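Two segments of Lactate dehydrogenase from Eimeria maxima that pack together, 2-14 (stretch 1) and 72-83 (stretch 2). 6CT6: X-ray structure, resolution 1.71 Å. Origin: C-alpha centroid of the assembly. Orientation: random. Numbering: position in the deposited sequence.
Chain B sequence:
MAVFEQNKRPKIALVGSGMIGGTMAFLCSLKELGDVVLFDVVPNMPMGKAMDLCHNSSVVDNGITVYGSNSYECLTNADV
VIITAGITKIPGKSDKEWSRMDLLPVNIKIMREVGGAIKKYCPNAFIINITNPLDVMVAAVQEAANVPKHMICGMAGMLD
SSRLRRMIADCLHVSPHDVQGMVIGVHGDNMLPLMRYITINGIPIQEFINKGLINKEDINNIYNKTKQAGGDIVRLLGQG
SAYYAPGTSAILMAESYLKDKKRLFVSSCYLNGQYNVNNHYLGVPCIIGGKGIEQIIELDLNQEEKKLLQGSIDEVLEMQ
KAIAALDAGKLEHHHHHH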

ATOM      1  N   ALA B   2      24.000 -11.975  -1.769  1.00 69.25           N
ATOM      2  CA  ALA B   2      23.707 -10.902  -2.714  1.00 58.73           C
ATOM      3  C   ALA B   2      22.493 -11.258  -3.565  1.00 68.28           C
ATOM      4  O   ALA B   2      22.552 -12.167  -4.395  1.00 74.25           O
ATOM      5  CB  ALA B   2      24.917 -10.626  -3.597  1.00 52.28           C
ATOM      6  N   VAL B   3      21.396 -10.538  -3.355  1.00 61.44           N
ATOM      7  CA  VAL B   3      20.162 -10.766  -4.094  1.00 62.41           C
ATOM      8  C   VAL B   3      20.048  -9.835  -5.294  1.00 55.03           C
ATOM      9  O   VAL B   3      19.543 -10.232  -6.345  1.00 51.88           O
ATOM     10  CB  VAL B   3      18.941 -10.615  -3.160  1.00 56.38           C
ATOM     11  CG1 VAL B   3      19.101 -11.496  -1.928  1.00 58.56           C
ATOM     12  CG2 VAL B   3      18.731  -9.156  -2.759  1.00 54.84           C
ATOM     13  N   PHE B   4      20.508  -8.593  -5.152  1.00 54.27           N
ATOM     14  CA  PHE B   4      20.425  -7.628  -6.239  1.00 57.92           C
ATOM     15  C   PHE B   4      21.202  -8.117  -7.453  1.00 68.06           C
ATOM     16  O   PHE B   4      22.437  -8.124  -7.438  1.00 66.77           O
ATOM     17  CB  PHE B   4      20.968  -6.264  -5.805  1.00 55.63           C
ATOM     18  CG  PHE B   4      20.124  -5.566  -4.776  1.00 53.99           C
ATOM     19  CD1 PHE B   4      18.793  -5.272  -5.033  1.00 45.94           C
ATOM     20  CD2 PHE B   4      20.669  -5.182  -3.562  1.00 46.94           C
ATOM     21  CE1 PHE B   4      18.019  -4.621  -4.091  1.00 42.87           C
ATOM     22  CE2 PHE B   4      19.899  -4.532  -2.617  1.00 42.53           C
ATOM     23  CZ  PHE B   4      18.572  -4.250  -2.883  1.00 43.25           C
ATOM     24  N   GLU B   5      20.497  -8.538  -8.499  1.00 73.10           N
ATOM     25  CA  GLU B   5      21.151  -8.735  -9.782  1.00 69.86           C
ATOM     26  C   GLU B   5      21.665  -7.390 -10.279  1.00 61.66           C
ATOM     27  O   GLU B   5      20.996  -6.364 -10.137  1.00 60.80           O
ATOM     28  CB  GLU B   5      20.184  -9.359 -10.792  1.00 65.93           C
ATOM     29  CG  GLU B   5      19.074  -8.433 -11.276  1.00 79.26           C
ATOM     30  CD  GLU B   5      17.890  -9.193 -11.852  1.00 86.22           C
ATOM     31  OE1 GLU B   5      17.701 -10.372 -11.484  1.00 82.67           O
ATOM     32  OE2 GLU B   5      17.151  -8.614 -12.675  1.00 77.29           O
ATOM     33  N   GLN B   6      22.873  -7.387 -10.834  1.00 65.15           N
ATOM     34  CA  GLN B   6      23.529  -6.126 -11.154  1.00 67.00           C
ATOM     35  C   GLN B   6      22.844  -5.447 -12.335  1.00 63.57           C
ATOM     36  O   GLN B   6      22.592  -6.077 -13.367  1.00 70.03           O
ATOM     37  CB  GLN B   6      25.010  -6.356 -11.463  1.00 68.73           C
ATOM     38  CG  GLN B   6      25.783  -5.075 -11.749  1.00 80.89           C
ATOM     39  CD  GLN B   6      25.663  -4.056 -10.631  1.00 87.84           C
ATOM     40  OE1 GLN B   6      25.523  -4.414  -9.461  1.00 90.56           O
ATOM     41  NE2 GLN B   6      25.706  -2.777 -10.988  1.00 82.70           N
ATOM     42  N   ASN B   7      22.536  -4.162 -12.180  1.00 58.98           N
ATOM     43  CA  ASN B   7      21.976  -3.366 -13.270  1.00 53.23           C
ATOM     44  C   ASN B   7      22.081  -1.891 -12.894  1.00 50.80           C
ATOM     45  O   ASN B   7      22.580  -1.533 -11.823  1.00 49.60           O
ATOM     46  CB  ASN B   7      20.532  -3.778 -13.582  1.00 46.45           C
ATOM     47  CG  ASN B   7      19.576  -3.530 -12.424  1.00 47.08           C
ATOM     48  OD1 ASN B   7      19.683  -2.535 -11.709  1.00 43.43           O
ATOM     49  ND2 ASN B   7      18.628  -4.443 -12.242  1.00 45.88           N
ATOM     50  N   LYS B   8      21.602  -1.034 -13.803  1.00 43.74           N
ATOM     51  CA  LYS B   8      21.711   0.412 -13.631  1.00 41.11           C
ATOM     52  C   LYS B   8      20.865   0.927 -12.473  1.00 43.19           C
ATOM     53  O   LYS B   8      21.203   1.954 -11.875  1.00 40.03           O
ATOM     54  CB  LYS B   8      21.274   1.123 -14.914  1.00 37.44           C
ATOM     55  CG  LYS B   8      22.383   1.484 -15.893  1.00 46.85           C
ATOM     56  CD  LYS B   8      21.783   2.180 -17.107  1.00 39.07           C
ATOM     57  CE  LYS B   8      22.841   2.784 -18.004  1.00 38.84           C
ATOM     58  NZ  LYS B   8      23.872   1.805 -18.418  1.00 44.34           N
ATOM     59  N   ARG B   9      19.765   0.250 -12.156  1.00 36.74           N
ATOM     60  CA  ARG B   9      18.770   0.816 -11.259  1.00 35.85           C
ATOM     61  C   ARG B   9      19.334   0.993  -9.849  1.00 32.49           C
ATOM     62  O   ARG B   9      20.249   0.271  -9.439  1.00 31.99           O
ATOM     63  CB  ARG B   9      17.539  -0.081 -11.196  1.00 32.88           C
ATOM     64  CG  ARG B   9      16.899  -0.381 -12.539  1.00 34.84           C
ATOM     65  CD  ARG B   9      15.732  -1.342 -12.374  1.00 35.36           C
ATOM     66  NE  ARG B   9      15.171  -1.755 -13.656  1.00 35.96           N
ATOM     67  CZ  ARG B   9      14.416  -2.836 -13.837  1.00 40.42           C
ATOM     68  NH1 ARG B   9      14.129  -3.638 -12.818  1.00 35.08           N
ATOM     69  NH2 ARG B   9      13.953  -3.125 -15.046  1.00 38.67           N
ATOM     70  N   PRO B  10      18.798   1.940  -9.079  1.00 27.57           N
ATOM     71  CA  PRO B  10      19.121   1.983  -7.650  1.00 29.09           C
ATOM     72  C   PRO B  10      18.679   0.699  -6.969  1.00 32.15           C
ATOM     73  O   PRO B  10      17.744   0.027  -7.411  1.00 28.66           O
ATOM     74  CB  PRO B  10      18.324   3.189  -7.133  1.00 29.66           C
ATOM     75  CG  PRO B  10      18.000   3.993  -8.337  1.00 30.92           C
ATOM     76  CD  PRO B  10      17.864   3.012  -9.458  1.00 33.17           C
ATOM     77  N   LYS B  11      19.361   0.362  -5.879  1.00 30.00           N
ATOM     78  CA  LYS B  11      19.035  -0.817  -5.079  1.00 30.64           C
ATOM     79  C   LYS B  11      18.588  -0.346  -3.698  1.00 29.69           C
ATOM     80  O   LYS B  11      19.380   0.228  -2.942  1.00 30.57           O
ATOM     81  CB  LYS B  11      20.234  -1.761  -5.001  1.00 36.99           C
ATOM     82  CG  LYS B  11      20.824  -2.126  -6.369  1.00 48.60           C
ATOM     83  CD  LYS B  11      19.768  -2.704  -7.318  1.00 52.40           C
ATOM     84  CE  LYS B  11      20.303  -2.989  -8.716  1.00 45.81           C
ATOM     85  NZ  LYS B  11      21.534  -2.236  -9.079  1.00 48.10           N
ATOM     86  N   ILE B  12      17.316  -0.582  -3.381  1.00 30.29           N
ATOM     87  CA  ILE B  12      16.689  -0.107  -2.151  1.00 26.78           C
ATOM     88  C   ILE B  12      16.471  -1.310  -1.243  1.00 25.84           C
ATOM     89  O   ILE B  12      15.744  -2.243  -1.605  1.00 26.43           O
ATOM     90  CB  ILE B  12      15.363   0.609  -2.445  1.00 25.89           C
ATOM     91  CG1 ILE B  12      15.588   1.777  -3.411  1.00 25.68           C
ATOM     92  CG2 ILE B  12      14.705   1.092  -1.151  1.00 26.39           C
ATOM     93  CD1 ILE B  12      14.362   2.132  -4.217  1.00 32.51           C
ATOM     94  N   ALA B  13      17.081  -1.283  -0.061  1.00 25.10           N
ATOM     95  CA  ALA B  13      16.984  -2.379   0.899  1.00 27.89           C
ATOM     96  C   ALA B  13      16.047  -1.982   2.033  1.00 27.06           C
ATOM     97  O   ALA B  13      16.307  -1.009   2.747  1.00 27.69           O
ATOM     98  CB  ALA B  13      18.361  -2.749   1.451  1.00 28.87           C
ATOM     99  N   LEU B  14      14.969  -2.742   2.201  1.00 26.81           N
ATOM    100  CA  LEU B  14      13.984  -2.496   3.250  1.00 25.36           C
ATOM    101  C   LEU B  14      14.212  -3.525   4.359  1.00 28.71           C
ATOM    102  O   LEU B  14      13.879  -4.703   4.210  1.00 26.47           O
ATOM    103  CB  LEU B  14      12.572  -2.568   2.678  1.00 24.80           C
ATOM    104  CG  LEU B  14      12.309  -1.646   1.477  1.00 24.73           C
ATOM    105  CD1 LEU B  14      10.852  -1.716   1.034  1.00 26.29           C
ATOM    106  CD2 LEU B  14      12.706  -0.198   1.760  1.00 24.47           C
ATOM    107  N   TYR B  72      20.906 -11.328   5.954  1.00 31.58           N
ATOM    108  CA  TYR B  72      21.490  -9.991   5.938  1.00 33.64           C
ATOM    109  C   TYR B  72      22.362  -9.740   4.713  1.00 33.44           C
ATOM    110  O   TYR B  72      22.537  -8.580   4.325  1.00 32.57           O
ATOM    111  CB  TYR B  72      22.329  -9.756   7.195  1.00 33.30           C
ATOM    112  CG  TYR B  72      21.542  -9.417   8.441  1.00 36.87           C
ATOM    113  CD1 TYR B  72      20.743  -8.284   8.498  1.00 33.77           C
ATOM    114  CD2 TYR B  72      21.629 -10.215   9.574  1.00 36.29           C
ATOM    115  CE1 TYR B  72      20.035  -7.969   9.641  1.00 30.66           C
ATOM    116  CE2 TYR B  72      20.928  -9.909  10.720  1.00 37.16           C
ATOM    117  CZ  TYR B  72      20.135  -8.788  10.747  1.00 37.01           C
ATOM    118  OH  TYR B  72      19.444  -8.483  11.890  1.00 32.35           O
ATOM    119  N   GLU B  73      22.927 -10.782   4.099  1.00 32.71           N
ATOM    120  CA  GLU B  73      23.792 -10.546   2.947  1.00 40.26           C
ATOM    121  C   GLU B  73      23.032  -9.972   1.760  1.00 39.60           C
ATOM    122  O   GLU B  73      23.665  -9.533   0.794  1.00 35.85           O
ATOM    123  CB  GLU B  73      24.506 -11.835   2.524  1.00 39.92           C
ATOM    124  CG  GLU B  73      23.648 -12.822   1.755  1.00 54.44           C
ATOM    125  CD  GLU B  73      24.289 -14.194   1.662  1.00 70.08           C
ATOM    126  OE1 GLU B  73      25.403 -14.294   1.102  1.00 64.94           O
ATOM    127  OE2 GLU B  73      23.690 -15.172   2.163  1.00 67.04           O
ATOM    128  N   CYS B  74      21.697  -9.953   1.808  1.00 34.24           N
ATOM    129  CA  CYS B  74      20.922  -9.296   0.767  1.00 37.83           C
ATOM    130  C   CYS B  74      21.145  -7.790   0.745  1.00 34.64           C
ATOM    131  O   CYS B  74      20.766  -7.142  -0.236  1.00 36.44           O
ATOM    132  CB  CYS B  74      19.432  -9.593   0.951  1.00 35.73           C
ATOM    133  SG  CYS B  74      18.612  -8.623   2.251  1.00 34.88           S
ATOM    134  N   LEU B  75      21.744  -7.224   1.797  1.00 33.20           N
ATOM    135  CA  LEU B  75      22.068  -5.805   1.817  1.00 34.45           C
ATOM    136  C   LEU B  75      23.241  -5.461   0.914  1.00 35.50           C
ATOM    137  O   LEU B  75      23.508  -4.274   0.707  1.00 33.64           O
ATOM    138  CB  LEU B  75      22.387  -5.353   3.243  1.00 32.65           C
ATOM    139  CG  LEU B  75      21.262  -5.471   4.270  1.00 38.59           C
ATOM    140  CD1 LEU B  75      21.753  -5.059   5.649  1.00 36.38           C
ATOM    141  CD2 LEU B  75      20.071  -4.623   3.863  1.00 41.48           C
ATOM    142  N   THR B  76      23.942  -6.457   0.376  1.00 32.59           N
ATOM    143  CA  THR B  76      25.110  -6.181  -0.446  1.00 35.87           C
ATOM    144  C   THR B  76      24.725  -5.280  -1.612  1.00 38.69           C
ATOM    145  O   THR B  76      23.799  -5.585  -2.371  1.00 37.12           O
ATOM    146  CB  THR B  76      25.723  -7.486  -0.960  1.00 36.39           C
ATOM    147  OG1 THR B  76      26.092  -8.313   0.151  1.00 36.94           O
ATOM    148  CG2 THR B  76      26.964  -7.205  -1.805  1.00 41.56           C
ATOM    149  N   ASN B  77      25.435  -4.159  -1.736  1.00 39.38           N
ATOM    150  CA  ASN B  77      25.293  -3.205  -2.832  1.00 44.88           C
ATOM    151  C   ASN B  77      24.039  -2.348  -2.718  1.00 45.51           C
ATOM    152  O   ASN B  77      23.607  -1.762  -3.717  1.00 39.76           O
ATOM    153  CB  ASN B  77      25.306  -3.903  -4.197  1.00 46.43           C
ATOM    154  CG  ASN B  77      26.636  -4.554  -4.503  1.00 54.72           C
ATOM    155  OD1 ASN B  77      27.681  -4.110  -4.027  1.00 51.99           O
ATOM    156  ND2 ASN B  77      26.605  -5.612  -5.306  1.00 49.08           N
ATOM    157  N   ALA B  78      23.439  -2.247  -1.535  1.00 34.52           N
ATOM    158  CA  ALA B  78      22.304  -1.355  -1.356  1.00 34.63           C
ATOM    159  C   ALA B  78      22.756   0.097  -1.436  1.00 34.01           C
ATOM    160  O   ALA B  78      23.779   0.482  -0.862  1.00 35.03           O
ATOM    161  CB  ALA B  78      21.624  -1.613  -0.012  1.00 35.47           C
ATOM    162  N   ASP B  79      21.985   0.905  -2.160  1.00 30.95           N
ATOM    163  CA  ASP B  79      22.216   2.344  -2.185  1.00 31.02           C
ATOM    164  C   ASP B  79      21.482   3.060  -1.060  1.00 28.29           C
ATOM    165  O   ASP B  79      21.970   4.077  -0.557  1.00 28.45           O
ATOM    166  CB  ASP B  79      21.781   2.927  -3.534  1.00 31.16           C
ATOM    167  CG  ASP B  79      22.550   2.335  -4.701  1.00 34.84           C
ATOM    168  OD1 ASP B  79      23.795   2.430  -4.704  1.00 36.08           O
ATOM    169  OD2 ASP B  79      21.911   1.761  -5.609  1.00 34.75           O
ATOM    170  N   VAL B  80      20.322   2.551  -0.658  1.00 28.47           N
ATOM    171  CA  VAL B  80      19.547   3.114   0.441  1.00 28.09           C
ATOM    172  C   VAL B  80      19.038   1.964   1.301  1.00 26.51           C
ATOM    173  O   VAL B  80      18.662   0.907   0.784  1.00 30.23           O
ATOM    174  CB  VAL B  80      18.374   3.976  -0.074  1.00 26.50           C
ATOM    175  CG1 VAL B  80      17.513   4.472   1.082  1.00 32.86           C
ATOM    176  CG2 VAL B  80      18.890   5.154  -0.889  1.00 32.33           C
ATOM    177  N   VAL B  81      19.028   2.173   2.616  1.00 27.50           N
ATOM    178  CA  VAL B  81      18.467   1.225   3.573  1.00 25.91           C
ATOM    179  C   VAL B  81      17.420   1.970   4.393  1.00 26.02           C
ATOM    180  O   VAL B  81      17.718   3.022   4.974  1.00 28.86           O
ATOM    181  CB  VAL B  81      19.546   0.618   4.489  1.00 25.29           C
ATOM    182  CG1 VAL B  81      18.926  -0.368   5.476  1.00 29.86           C
ATOM    183  CG2 VAL B  81      20.637  -0.073   3.675  1.00 27.92           C
ATOM    184  N   ILE B  82      16.201   1.435   4.434  1.00 24.83           N
ATOM    185  CA  ILE B  82      15.123   1.991   5.250  1.00 24.12           C
ATOM    186  C   ILE B  82      14.726   0.936   6.276  1.00 24.72           C
ATOM    187  O   ILE B  82      14.332  -0.178   5.909  1.00 26.43           O
ATOM    188  CB  ILE B  82      13.914   2.424   4.404  1.00 20.30           C
ATOM    189  CG1 ILE B  82      14.364   3.265   3.200  1.00 25.96           C
ATOM    190  CG2 ILE B  82      12.956   3.237   5.261  1.00 24.51           C
ATOM    191  CD1 ILE B  82      13.234   3.668   2.254  1.00 28.90           C
ATOM    192  N   ILE B  83      14.812   1.292   7.558  1.00 27.51           N
ATOM    193  CA  ILE B  83      14.712   0.339   8.664  1.00 27.05           C
ATOM    194  C   ILE B  83      13.353   0.484   9.333  1.00 27.90           C
ATOM    195  O   ILE B  83      13.016   1.557   9.851  1.00 27.49           O
ATOM    196  CB  ILE B  83      15.832   0.545   9.696  1.00 27.42           C
ATOM    197  CG1 ILE B  83      17.206   0.349   9.060  1.00 25.23           C
ATOM    198  CG2 ILE B  83      15.667  -0.423  10.873  1.00 25.86           C
ATOM    199  CD1 ILE B  83      18.343   0.934   9.882  1.00 27.51           C
TER
HETATM  200  O   HOH W   1      22.800   0.879  -8.395  1.00 48.97           O

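The carbonyl oxygen of Lys11 accepts from two successive backbone amides: Asp79 N lies 2.8 Å from Lys11 O with an N-H...O angle of 150°, and Val80 N lies 3.4 Å from the same oxygen at 160°, a weak bond by its length. Asp79 also returns a bond through its side chain, for Lys11 N donates to Asp79 OD2 at 2.9 Å and 159°. Both backbone polar groups of Lys11 are therefore satisfied by the entrance to the second strand, with a carboxylate oxygen serving as acceptor for the amide.

Beyond this clasp the pairing is regular. Strands 11-14 and 80-83 run parallel, their directions differing by 19° and their axes approaching to 4.8 Å. The register is Ile12 with Val80, Ala13 with Val81 and Leu14 with Ile82. Ala13 bonds on both sides of Val81, as parallel geometry requires: Ala13 N donates to Val80 O (2.8 Å, 174°), and Ile82 N donates to Ala13 O (3.0 Å, 161°). The CA of Val81 also approaches Ala13 O at 3.2 Å, with an angle of 150° at the hydrogen, consistent with a CA-H...O contact.

Side chains alternate between the sheet faces. Ile12, Leu14, Val80 and Ile82 share one, where Leu14 CD2 reaches Ile82 CB at 3.9 Å. Ala13 and Val81 occupy the other. There the small methyl Ala13 CB lies 3.5 Å from Leu75 CD2, 3.8 Å from Ala78 CB and 4.2 Å from Val81 CG2, an apolar cluster fed by both the strand and the type II turn from Leu75 to Ala78. That turn is closed by Ala78 N donating to Leu75 O at 3.0 Å.

The same turn receives Phe4, whose CA-to-CB bond points toward stretch 2. Thr76 O sits at the ring edge, near its plane, 3.4 Å from Phe4 CD2; the positively polarised rim of an aromatic ring suits a carbonyl oxygen there. Phe4 CE2 also makes an apolar contact with Ala78 CB at 4.3 Å. Farther toward the N terminus, Val3 CG1 packs against Cys74 CB at 3.5 Å, but Val3 N is buried by the contact without a polar partner in the model.

The Lys11 ammonium turns back to its own stretch, donating from NZ to Arg9 O at 2.8 Å and to Asn7 O at 3.0 Å. Water 1 links the stretches beside it, 2.8 Å from Arg9 O and 3.1 Å from Asp79 OD2. Altogether the contact buries 744 Å², summed over both sides.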